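Long-range contacts in endo-alpha-mannosidase (Bacteroides thetaiotaomicron, PDB 4ACY), which hydrolyses alpha-mannosidic linkages as an endo-acting glycoside hydrolase of family 99, and probably acts on mannose-containing N-glycans: residues 84-89 with 347-352; 88-93 with 284-289; 113-118 with 362-367; 338-343 with 355-360. All coordinates share one frame; numbering follows the deposited sequence. Where two conformers were deposited one is given.

Contact 1 of 4, residues 84-89 with 347-352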
# COMPACT_ATOMS: atom_id res chain seq x y z
N ASP A 84 -10.37 10.31 -21.83
CA ASP A 84 -10.58 9.00 -21.19
C ASP A 84 -9.41 8.02 -21.43
O ASP A 84 -9.57 6.81 -21.26
CB ASP A 84 -11.93 8.37 -21.58
CG ASP A 84 -13.14 9.28 -21.25
OD1 ASP A 84 -13.00 10.25 -20.47
OD2 ASP A 84 -14.23 9.02 -21.80
N ASP A 85 -8.26 8.55 -21.82
CA ASP A 85 -7.05 7.75 -22.12
C ASP A 85 -6.13 7.89 -20.92
O ASP A 85 -5.37 8.86 -20.83
CB ASP A 85 -6.39 8.29 -23.40
CG ASP A 85 -5.16 7.48 -23.85
OD1 ASP A 85 -4.92 6.35 -23.35
OD2 ASP A 85 -4.45 7.97 -24.75
N ILE A 86 -6.25 6.96 -19.98
CA ILE A 86 -5.64 7.13 -18.66
C ILE A 86 -4.64 6.02 -18.31
O ILE A 86 -4.70 4.91 -18.85
CB ILE A 86 -6.71 7.30 -17.53
CG1 ILE A 86 -7.53 6.02 -17.34
CG2 ILE A 86 -7.63 8.53 -17.82
CD1 ILE A 86 -8.36 6.05 -16.04
N ALA A 87 -3.73 6.33 -17.38
CA ALA A 87 -2.55 5.50 -17.13
C ALA A 87 -2.79 4.28 -16.23
O ALA A 87 -2.14 4.11 -15.18
CB ALA A 87 -1.44 6.37 -16.56
N CYS A 88 -3.71 3.43 -16.66
CA CYS A 88 -4.06 2.21 -15.95
C CYS A 88 -4.82 1.27 -16.88
O CYS A 88 -5.41 1.73 -17.87
CB CYS A 88 -4.87 2.50 -14.68
SG CYS A 88 -6.03 3.86 -14.83
N ASN A 89 -4.78 -0.02 -16.58
CA ASN A 89 -5.44 -1.01 -17.42
C ASN A 89 -6.92 -1.22 -17.09
O ASN A 89 -7.65 -1.81 -17.88
CB ASN A 89 -4.72 -2.35 -17.34
CG ASN A 89 -3.40 -2.35 -18.10
OD1 ASN A 89 -3.27 -2.97 -19.18
ND2 ASN A 89 -2.42 -1.64 -17.56
N PHE A 347 -8.04 3.13 -26.11
CA PHE A 347 -7.89 1.93 -25.29
C PHE A 347 -9.22 1.35 -24.83
O PHE A 347 -10.15 2.09 -24.53
CB PHE A 347 -7.08 2.28 -24.03
CG PHE A 347 -6.48 1.08 -23.33
CD1 PHE A 347 -5.36 0.44 -23.87
CD2 PHE A 347 -6.98 0.64 -22.11
CE1 PHE A 347 -4.79 -0.66 -23.23
CE2 PHE A 347 -6.42 -0.47 -21.46
CZ PHE A 347 -5.31 -1.11 -22.01
N GLU A 348 -9.30 0.02 -24.77
CA GLU A 348 -10.40 -0.66 -24.10
C GLU A 348 -9.92 -1.26 -22.79
O GLU A 348 -9.06 -2.14 -22.77
CB GLU A 348 -11.06 -1.73 -24.96
CG GLU A 348 -12.22 -2.41 -24.20
CD GLU A 348 -13.24 -3.06 -25.12
OE1 GLU A 348 -12.84 -3.59 -26.17
OE2 GLU A 348 -14.45 -3.04 -24.77
N TYR A 349 -10.51 -0.79 -21.70
CA TYR A 349 -10.04 -1.16 -20.37
C TYR A 349 -10.49 -2.56 -19.97
O TYR A 349 -11.55 -3.05 -20.43
CB TYR A 349 -10.44 -0.08 -19.33
CG TYR A 349 -9.81 1.27 -19.64
CD1 TYR A 349 -10.44 2.17 -20.50
CD2 TYR A 349 -8.57 1.62 -19.10
CE1 TYR A 349 -9.86 3.41 -20.80
CE2 TYR A 349 -7.98 2.85 -19.41
CZ TYR A 349 -8.62 3.73 -20.27
OH TYR A 349 -8.04 4.94 -20.57
N LEU A 350 -9.66 -3.23 -19.18
CA LEU A 350 -10.08 -4.43 -18.46
C LEU A 350 -11.14 -3.99 -17.46
O LEU A 350 -11.24 -2.80 -17.15
CB LEU A 350 -8.91 -5.06 -17.72
CG LEU A 350 -7.76 -5.59 -18.58
CD1 LEU A 350 -6.66 -6.12 -17.67
CD2 LEU A 350 -8.25 -6.69 -19.53
N ASP A 351 -11.90 -4.95 -16.95
CA ASP A 351 -12.92 -4.67 -15.93
C ASP A 351 -13.20 -5.92 -15.11
O ASP A 351 -12.51 -6.93 -15.27
CB ASP A 351 -14.22 -4.12 -16.57
CG ASP A 351 -14.81 -5.07 -17.61
OD1 ASP A 351 -14.82 -6.30 -17.38
OD2 ASP A 351 -15.28 -4.58 -18.67
N TYR A 352 -14.21 -5.86 -14.23
CA TYR A 352 -14.48 -6.99 -13.34
C TYR A 352 -15.61 -7.90 -13.83
O TYR A 352 -15.97 -8.86 -13.13
CB TYR A 352 -14.81 -6.53 -11.91
CG TYR A 352 -13.79 -5.63 -11.23
CD1 TYR A 352 -12.45 -5.64 -11.62
CD2 TYR A 352 -14.18 -4.78 -10.19
CE1 TYR A 352 -11.52 -4.80 -10.99
CE2 TYR A 352 -13.26 -3.94 -9.55
CZ TYR A 352 -11.93 -3.97 -9.96
OH TYR A 352 -11.02 -3.14 -9.34
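Tyr349 reaches across to the bend at 84-86 and puts its hydroxyl between two backbone groups. Tyr349 OH donates to Asp84 O at 2.5 Å, coming in 21° out of the carbonyl plane. Tyr349 OH accepts from Ile86 N at 2.8 Å, through a nearly straight bond of 165°. This is the tight part of the contact. Ile86 CG1 sits between its backbone N and carbonyl carbon, chi1 66°, and packs on Tyr349 CE2 at 3.8 Å. The two side chains cross at about a right angle. Cys88 O lies at the ring edge, near its plane, 3.2 Å from Tyr349 CE2. Phe347 CD2 rests over one face of the same ring, toward its rim. Between Ile86 and Cys88 the chain makes an inverse gamma turn centred on Ala87.

The other side is looser. Phe347 CE2 stays 4.0 Å from Asn89 O. Leu350 is exposed, and its CD1 comes no nearer to Asn89 CB than 4.3 Å. The backbone still joins here, as Leu350 N donates to Asn89 O at 2.8 Å. A phenylalanine in place of Tyr349 would lack the hydroxyl, and would probably leave Asp84 O and Ile86 N without this mate and the bend freer to shift.

Both segments lie in loops of a TIM barrel, 84-89 between its first and second strands and 347-352 after its last. The carboxylate of Asp85 turns to Arg289 in a salt bridge. One phenol, as both donor and acceptor, thus satisfies two polar groups of a loop without regular secondary structure.

Contact 2 of 4, residues 88-93 with 284-289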
# COMPACT_ATOMS: atom_id res chain seq x y z
N CYS A 88 -3.71 3.43 -16.66
CA CYS A 88 -4.06 2.21 -15.95
C CYS A 88 -4.82 1.27 -16.88
O CYS A 88 -5.41 1.73 -17.87
CB CYS A 88 -4.87 2.50 -14.68
SG CYS A 88 -6.03 3.86 -14.83
N ASN A 89 -4.78 -0.02 -16.58
CA ASN A 89 -5.44 -1.01 -17.42
C ASN A 89 -6.92 -1.22 -17.09
O ASN A 89 -7.65 -1.81 -17.88
CB ASN A 89 -4.72 -2.35 -17.34
CG ASN A 89 -3.40 -2.35 -18.10
OD1 ASN A 89 -3.27 -2.97 -19.18
ND2 ASN A 89 -2.42 -1.64 -17.56
N PHE A 90 -7.32 -0.79 -15.90
CA PHE A 90 -8.74 -0.76 -15.49
C PHE A 90 -9.18 0.70 -15.44
O PHE A 90 -8.35 1.60 -15.49
CB PHE A 90 -8.89 -1.39 -14.09
CG PHE A 90 -8.66 -2.88 -14.04
CD1 PHE A 90 -7.37 -3.41 -13.88
CD2 PHE A 90 -9.73 -3.77 -14.10
CE1 PHE A 90 -7.15 -4.80 -13.80
CE2 PHE A 90 -9.54 -5.16 -14.02
CZ PHE A 90 -8.24 -5.68 -13.88
N TYR A 91 -10.49 0.94 -15.32
CA TYR A 91 -10.99 2.31 -15.31
C TYR A 91 -11.83 2.52 -14.05
O TYR A 91 -12.75 1.74 -13.79
CB TYR A 91 -11.84 2.58 -16.57
CG TYR A 91 -12.11 4.04 -16.78
CD1 TYR A 91 -13.16 4.67 -16.12
CD2 TYR A 91 -11.29 4.80 -17.61
CE1 TYR A 91 -13.39 6.03 -16.29
CE2 TYR A 91 -11.51 6.16 -17.77
CZ TYR A 91 -12.56 6.77 -17.11
OH TYR A 91 -12.79 8.11 -17.27
N PRO A 92 -11.52 3.56 -13.26
CA PRO A 92 -12.25 3.72 -11.99
C PRO A 92 -13.74 4.08 -12.13
O PRO A 92 -14.11 4.90 -12.98
CB PRO A 92 -11.54 4.90 -11.32
CG PRO A 92 -10.15 4.92 -11.92
CD PRO A 92 -10.44 4.56 -13.38
N GLU A 93 -14.55 3.50 -11.26
CA GLU A 93 -15.94 3.94 -11.11
C GLU A 93 -16.00 5.46 -10.89
O GLU A 93 -16.88 6.14 -11.45
CB GLU A 93 -16.61 3.20 -9.96
CG GLU A 93 -18.08 3.60 -9.84
CD GLU A 93 -18.77 3.07 -8.61
OE1 GLU A 93 -18.11 2.64 -7.65
OE2 GLU A 93 -20.02 3.11 -8.60
N GLY A 284 -4.83 -9.20 -8.06
CA GLY A 284 -4.26 -9.44 -9.38
C GLY A 284 -3.12 -8.47 -9.60
O GLY A 284 -2.70 -7.76 -8.68
N TYR A 285 -2.59 -8.44 -10.82
CA TYR A 285 -1.54 -7.48 -11.17
C TYR A 285 -1.56 -7.30 -12.68
O TYR A 285 -1.61 -8.28 -13.44
CB TYR A 285 -0.14 -7.96 -10.73
CG TYR A 285 0.89 -6.85 -10.92
CD1 TYR A 285 1.40 -6.54 -12.20
CD2 TYR A 285 1.28 -6.06 -9.84
CE1 TYR A 285 2.31 -5.49 -12.38
CE2 TYR A 285 2.18 -4.99 -10.01
CZ TYR A 285 2.69 -4.71 -11.27
OH TYR A 285 3.58 -3.66 -11.41
N ILE A 286 -1.56 -6.04 -13.11
CA ILE A 286 -1.28 -5.71 -14.50
C ILE A 286 -0.90 -4.25 -14.65
O ILE A 286 -1.62 -3.34 -14.20
CB ILE A 286 -2.41 -6.13 -15.49
CG1 ILE A 286 -2.03 -5.74 -16.93
CG2 ILE A 286 -3.76 -5.50 -15.07
CD1 ILE A 286 -2.87 -6.43 -18.04
N ASP A 287 0.27 -4.00 -15.24
CA ASP A 287 0.73 -2.62 -15.37
C ASP A 287 1.21 -2.31 -16.79
O ASP A 287 2.05 -1.43 -16.97
CB ASP A 287 1.84 -2.31 -14.35
CG ASP A 287 3.11 -3.10 -14.60
OD1 ASP A 287 3.16 -3.89 -15.55
OD2 ASP A 287 4.07 -2.95 -13.82
N THR A 288 0.67 -3.00 -17.78
CA THR A 288 1.20 -2.86 -19.13
C THR A 288 0.89 -1.56 -19.85
O THR A 288 1.49 -1.30 -20.91
CB THR A 288 0.84 -4.05 -20.03
OG1 THR A 288 -0.58 -4.24 -20.02
CG2 THR A 288 1.53 -5.32 -19.54
N ARG A 289 -0.03 -0.73 -19.36
CA ARG A 289 -0.15 0.62 -19.92
C ARG A 289 1.09 1.45 -19.58
O ARG A 289 1.68 2.11 -20.47
CB ARG A 289 -1.45 1.30 -19.47
CG ARG A 289 -2.70 0.65 -20.07
CD ARG A 289 -3.10 1.33 -21.37
NE ARG A 289 -4.08 2.38 -21.14
CZ ARG A 289 -4.42 3.31 -22.02
NH1 ARG A 289 -3.85 3.34 -23.23
NH2 ARG A 289 -5.33 4.21 -21.70
O HOH W 1 -3.21 -1.10 -14.51
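Ile286 has CG1 anti to its backbone N, chi1 180°, and CG2 between N and the carbonyl carbon. Phe90 has CG anti to its carbonyl carbon, chi1 -69°, and its ring extends toward Ile286. The two meet at Phe90 CE1 and Ile286 CG2, 3.7 Å apart, crossing at about a right angle. The segments are loops of a TIM barrel. Segment 88-93 precedes strand 117-124, the second; 284-289 follows strand 276-281, the seventh.

Asn89 fits between Ile286 and Arg289. Its CG is 3.8 Å from Ile286 CG1; roughly across from this, Asn89 CG is 3.7 Å from Arg289 CG. The amide end lies beside the backbone of Thr288 and Arg289.

Arg289 is bent at chi2 and chi3, and two conformers were deposited. In the one described, Cys88 O is at the edge of the guanidinium, near its plane, 3.6 Å from Arg289 NE. The strongest partner of this guanidinium is Asp85, in a salt bridge, and it also makes a cation-pi contact with Phe347. Phe90 makes a cation-pi contact with Arg301.

Within 284-289, Tyr285 OH donates to Asp287 OD2 at 2.6 Å. It meets that oxygen from above the carboxylate plane, 55° out of it. Arg291 and Asn294 also bind Asp287 OD2, so three groups grip one atom and probably hold the carboxylate in its place.

A water joins the two backbones. It accepts from Asn89 N at 2.8 Å and lies 2.8 Å from Ile286 O, to which it can donate.

Contact 3 of 4, residues 113-118 with 362-367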
# COMPACT_ATOMS: atom_id res chain seq x y z
N ILE A 113 -15.14 0.94 4.76
CA ILE A 113 -16.19 0.41 5.65
C ILE A 113 -16.89 -0.80 5.00
O ILE A 113 -17.07 -1.84 5.64
CB ILE A 113 -17.19 1.53 6.09
CG1 ILE A 113 -16.46 2.62 6.89
CG2 ILE A 113 -18.36 0.95 6.87
CD1 ILE A 113 -15.53 2.13 8.02
N LYS A 114 -17.22 -0.69 3.71
CA LYS A 114 -17.78 -1.84 2.98
C LYS A 114 -16.85 -3.07 3.01
O LYS A 114 -17.32 -4.19 3.19
CB LYS A 114 -18.12 -1.45 1.53
CG LYS A 114 -18.71 -2.60 0.70
CD LYS A 114 -19.01 -2.21 -0.75
CE LYS A 114 -20.18 -1.25 -0.87
NZ LYS A 114 -20.39 -0.85 -2.29
N ALA A 115 -15.54 -2.85 2.88
CA ALA A 115 -14.55 -3.94 2.86
C ALA A 115 -14.15 -4.44 4.25
O ALA A 115 -13.41 -5.42 4.38
CB ALA A 115 -13.29 -3.50 2.08
N ASN A 116 -14.66 -3.77 5.29
CA ASN A 116 -14.31 -4.06 6.70
C ASN A 116 -12.83 -3.81 7.01
O ASN A 116 -12.28 -4.38 7.96
CB ASN A 116 -14.66 -5.50 7.09
CG ASN A 116 -16.16 -5.74 7.19
OD1 ASN A 116 -16.60 -6.86 7.44
ND2 ASN A 116 -16.94 -4.69 7.01
N VAL A 117 -12.19 -2.97 6.20
CA VAL A 117 -10.77 -2.65 6.38
C VAL A 117 -10.67 -1.39 7.25
O VAL A 117 -11.11 -0.32 6.85
CB VAL A 117 -10.07 -2.44 5.00
CG1 VAL A 117 -8.61 -1.93 5.19
CG2 VAL A 117 -10.10 -3.74 4.17
N GLY A 118 -10.13 -1.53 8.46
CA GLY A 118 -10.10 -0.41 9.40
C GLY A 118 -8.89 0.52 9.34
O GLY A 118 -8.86 1.53 10.04
N ILE A 362 -16.60 -6.23 -1.55
CA ILE A 362 -17.41 -7.31 -0.97
C ILE A 362 -16.57 -8.51 -0.55
O ILE A 362 -16.71 -9.02 0.57
CB ILE A 362 -18.51 -7.77 -1.97
CG1 ILE A 362 -19.45 -6.60 -2.29
CG2 ILE A 362 -19.28 -8.98 -1.43
CD1 ILE A 362 -20.36 -6.83 -3.52
N ARG A 363 -15.68 -8.95 -1.44
CA ARG A 363 -14.88 -10.14 -1.19
C ARG A 363 -13.81 -9.89 -0.11
O ARG A 363 -13.45 -10.81 0.63
CB ARG A 363 -14.24 -10.63 -2.50
CG ARG A 363 -13.73 -12.07 -2.47
CD ARG A 363 -14.86 -13.05 -2.16
NE ARG A 363 -14.42 -14.44 -2.28
CZ ARG A 363 -15.13 -15.48 -1.85
NH1 ARG A 363 -16.31 -15.30 -1.25
NH2 ARG A 363 -14.66 -16.70 -2.00
N THR A 364 -13.31 -8.66 -0.03
CA THR A 364 -12.42 -8.27 1.07
C THR A 364 -13.11 -8.43 2.44
O THR A 364 -12.53 -9.02 3.35
CB THR A 364 -11.90 -6.83 0.90
OG1 THR A 364 -11.13 -6.75 -0.31
CG2 THR A 364 -10.98 -6.43 2.07
N ALA A 365 -14.34 -7.94 2.55
CA ALA A 365 -15.12 -8.08 3.78
C ALA A 365 -15.24 -9.54 4.20
O ALA A 365 -15.12 -9.85 5.39
CB ALA A 365 -16.50 -7.46 3.62
N TYR A 366 -15.48 -10.42 3.23
CA TYR A 366 -15.52 -11.87 3.44
C TYR A 366 -14.21 -12.39 4.03
O TYR A 366 -14.21 -13.13 5.02
CB TYR A 366 -15.82 -12.60 2.12
CG TYR A 366 -15.66 -14.09 2.24
CD1 TYR A 366 -16.68 -14.86 2.76
CD2 TYR A 366 -14.47 -14.72 1.84
CE1 TYR A 366 -16.54 -16.23 2.89
CE2 TYR A 366 -14.31 -16.09 1.97
CZ TYR A 366 -15.36 -16.84 2.48
OH TYR A 366 -15.23 -18.19 2.61
N TRP A 367 -13.10 -12.02 3.42
CA TRP A 367 -11.79 -12.45 3.90
C TRP A 367 -11.40 -11.85 5.25
O TRP A 367 -10.78 -12.53 6.07
CB TRP A 367 -10.72 -12.17 2.83
CG TRP A 367 -10.85 -13.19 1.74
CD1 TRP A 367 -11.17 -12.96 0.43
CD2 TRP A 367 -10.69 -14.60 1.89
NE1 TRP A 367 -11.21 -14.15 -0.26
CE2 TRP A 367 -10.92 -15.18 0.61
CE3 TRP A 367 -10.38 -15.43 2.96
CZ2 TRP A 367 -10.86 -16.55 0.39
CZ3 TRP A 367 -10.31 -16.81 2.74
CH2 TRP A 367 -10.55 -17.35 1.46
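The amide of Asn116 is the flat group at the interface, and Ala365 CB lies over one of its faces, 3.9 Å from Asn116 OD1. At the amide's edge, Asn116 ND2 donates to Ile113 O at 3.2 Å, with the acceptor 14° out of the amide plane. Behind the interface Tyr366 takes Arg363 NH1 over the centre of one ring face and Trp367 CD1 at its edge. Asn116 has positive phi, 64°, and closes helix 102-115 with a Schellman motif. Ile113 O accepts from Asn116 N and also from the side-chain ND2. An alanine here would lack the amide, and would probably leave Ile113 O without its second donor and a gap over Ala365.

Small residues let the backbones come close: Ala115 CA and Ala365 CA are 4.3 Å apart. Ala365 CA makes a C-H...O contact with Ala115 O at 3.2 Å. Thr364 CG2 touches Val117 CG2 at 3.5 Å and Ala115 CB at 3.7 Å. Its OG1 turns to Tyr360 O and Tyr307 OH. The contact sets helix 359-376 against the end of helix 102-115 and the start of barrel strand 117-124, with Val117 and Thr364 both touching Ile324 of strand 322-324.

Contact 4 of 4, residues 338-343 with 355-360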
# COMPACT_ATOMS: atom_id res chain seq x y z
N PRO A 338 -13.57 0.02 -6.77
CA PRO A 338 -14.47 -0.35 -7.87
C PRO A 338 -14.03 0.16 -9.22
O PRO A 338 -13.67 1.33 -9.35
CB PRO A 338 -15.80 0.30 -7.45
CG PRO A 338 -15.76 0.23 -5.98
CD PRO A 338 -14.32 0.49 -5.59
N ALA A 339 -14.10 -0.72 -10.21
CA ALA A 339 -13.75 -0.42 -11.59
C ALA A 339 -15.00 -0.66 -12.45
O ALA A 339 -15.84 -1.48 -12.08
CB ALA A 339 -12.61 -1.33 -12.04
N VAL A 340 -15.09 0.04 -13.58
CA VAL A 340 -16.25 -0.09 -14.49
C VAL A 340 -15.81 -0.44 -15.91
O VAL A 340 -14.66 -0.18 -16.30
CB VAL A 340 -17.08 1.23 -14.55
CG1 VAL A 340 -17.68 1.51 -13.19
CG2 VAL A 340 -16.23 2.42 -15.03
N SER A 341 -16.71 -1.02 -16.70
CA SER A 341 -16.44 -1.22 -18.12
C SER A 341 -16.28 0.14 -18.79
O SER A 341 -17.00 1.10 -18.47
CB SER A 341 -17.57 -2.02 -18.77
OG SER A 341 -18.83 -1.47 -18.45
N LYS A 342 -15.30 0.23 -19.69
CA LYS A 342 -14.98 1.49 -20.37
C LYS A 342 -14.15 1.21 -21.61
O LYS A 342 -13.28 0.34 -21.60
CB LYS A 342 -14.20 2.42 -19.43
CG LYS A 342 -14.00 3.86 -19.94
CD LYS A 342 -15.33 4.62 -20.03
CE LYS A 342 -15.13 6.12 -19.85
NZ LYS A 342 -16.43 6.80 -19.58
N LYS A 343 -14.47 1.95 -22.68
CA LYS A 343 -13.68 2.02 -23.90
C LYS A 343 -13.50 3.50 -24.26
O LYS A 343 -14.39 4.32 -24.02
CB LYS A 343 -14.39 1.29 -25.04
N LEU A 355 -18.64 -9.92 -12.76
CA LEU A 355 -18.83 -9.62 -11.34
C LEU A 355 -19.13 -8.12 -11.14
O LEU A 355 -18.91 -7.32 -12.04
CB LEU A 355 -17.61 -10.08 -10.51
CG LEU A 355 -17.21 -11.57 -10.65
CD1 LEU A 355 -15.99 -11.90 -9.79
CD2 LEU A 355 -18.37 -12.50 -10.29
N ALA A 356 -19.62 -7.77 -9.95
CA ALA A 356 -20.02 -6.41 -9.59
C ALA A 356 -18.82 -5.47 -9.60
O ALA A 356 -17.69 -5.92 -9.41
CB ALA A 356 -20.64 -6.41 -8.20
N ASP A 357 -19.08 -4.18 -9.83
CA ASP A 357 -18.03 -3.14 -9.78
C ASP A 357 -17.32 -3.18 -8.42
O ASP A 357 -16.10 -2.97 -8.33
CB ASP A 357 -18.62 -1.74 -9.97
CG ASP A 357 -19.32 -1.54 -11.33
OD1 ASP A 357 -19.26 -2.41 -12.22
OD2 ASP A 357 -19.93 -0.47 -11.49
N ASP A 358 -18.10 -3.48 -7.39
CA ASP A 358 -17.62 -3.51 -6.01
C ASP A 358 -17.32 -4.92 -5.52
O ASP A 358 -17.22 -5.15 -4.32
CB ASP A 358 -18.58 -2.75 -5.05
CG ASP A 358 -20.00 -3.32 -5.03
OD1 ASP A 358 -20.34 -4.14 -5.92
OD2 ASP A 358 -20.79 -2.93 -4.11
N TYR A 359 -17.17 -5.86 -6.45
CA TYR A 359 -16.87 -7.23 -6.09
C TYR A 359 -15.70 -7.35 -5.11
O TYR A 359 -15.76 -8.12 -4.14
CB TYR A 359 -16.58 -8.13 -7.31
CG TYR A 359 -16.29 -9.53 -6.87
CD1 TYR A 359 -17.34 -10.38 -6.49
CD2 TYR A 359 -14.98 -10.01 -6.75
CE1 TYR A 359 -17.09 -11.66 -6.02
CE2 TYR A 359 -14.73 -11.29 -6.30
CZ TYR A 359 -15.78 -12.11 -5.94
OH TYR A 359 -15.55 -13.38 -5.49
N TYR A 360 -14.62 -6.62 -5.38
CA TYR A 360 -13.42 -6.80 -4.56
C TYR A 360 -13.55 -6.18 -3.18
O TYR A 360 -12.94 -6.66 -2.25
CB TYR A 360 -12.12 -6.42 -5.29
CG TYR A 360 -11.90 -7.41 -6.41
CD1 TYR A 360 -11.27 -8.63 -6.17
CD2 TYR A 360 -12.38 -7.14 -7.69
CE1 TYR A 360 -11.12 -9.56 -7.20
CE2 TYR A 360 -12.22 -8.06 -8.72
CZ TYR A 360 -11.60 -9.26 -8.46
OH TYR A 360 -11.44 -10.17 -9.46
O HOH W 2 -19.31 -1.63 -15.00
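Pro338 lays its ring against the backbone of Asp357, with CB 3.4 Å from Asp357 O. Its CA makes a C-H...O contact with the same oxygen, at 3.1 Å from Pro338 CA to Asp357 O and 131° at the hydrogen. A second such contact runs the other way, from Asp357 CA to Ala339 O, at 3.6 Å. The two backbones therefore meet through paired C-H groups and carbonyls. Further along, Pro338 CG is 4.2 Å from Asp358 CB.

The side chain of Asp357 has CG anti to the carbonyl carbon, chi1 -62°, which sets CG beside the backbone N. Asp357 CG is then 3.6 Å from Ala339 O. Asp357 OD2 packs against a methyl, with Val340 CG1 at 3.4 Å. Asp357 OD1 accepts from a water, 2.9 Å from that water's oxygen. The same water accepts from Ser341 N at 3.2 Å and so carries the link to the backbone.

Asp357 belongs to a type I beta turn from Ala356 to Tyr359, closed by Tyr359 N bonding to Ala356 O. The turn leads straight into the last helix, 359-376. Asp358 is at the N-cap position, but its side chain makes no capping bond and pairs with Lys114. The segment 338-343 bonds by its backbone to Glu93 and Tyr91, so it lies between that loop and the helix start.

No direct hydrogen bond joins the two segments. They are held by C-H...O approaches, the Val340 methyl against Asp357 and one bridging water. The charge of Asp357 is probably eased in part by that water, with Lys353 a long, weak partner.

Contacts 1 and 2 share Cys88 and Asn89, and their centres are 6 Å apart. Arg289 of contact 2 joins them, with Arg289 NH2 2.7 Å from Asp85 OD1 of contact 1. The centre of contact 4 is 11 Å from the centres of both. Its segment 338-343 is bonded to each: Lys342 O to Tyr349 N, and Val340 N to Tyr91 O. Contact 3 lies about 25 Å from contact 1, centre to centre. It meets contact 4 through the salt bridge of Lys114 NZ and Asp358 OD2, 2.8 Å. Contacts 1 and 2 join loops at the C-terminal ends of barrel strands, where TIM-barrel active sites lie; no site residue is assigned here. Contact 3 is at the start of strand 117-124.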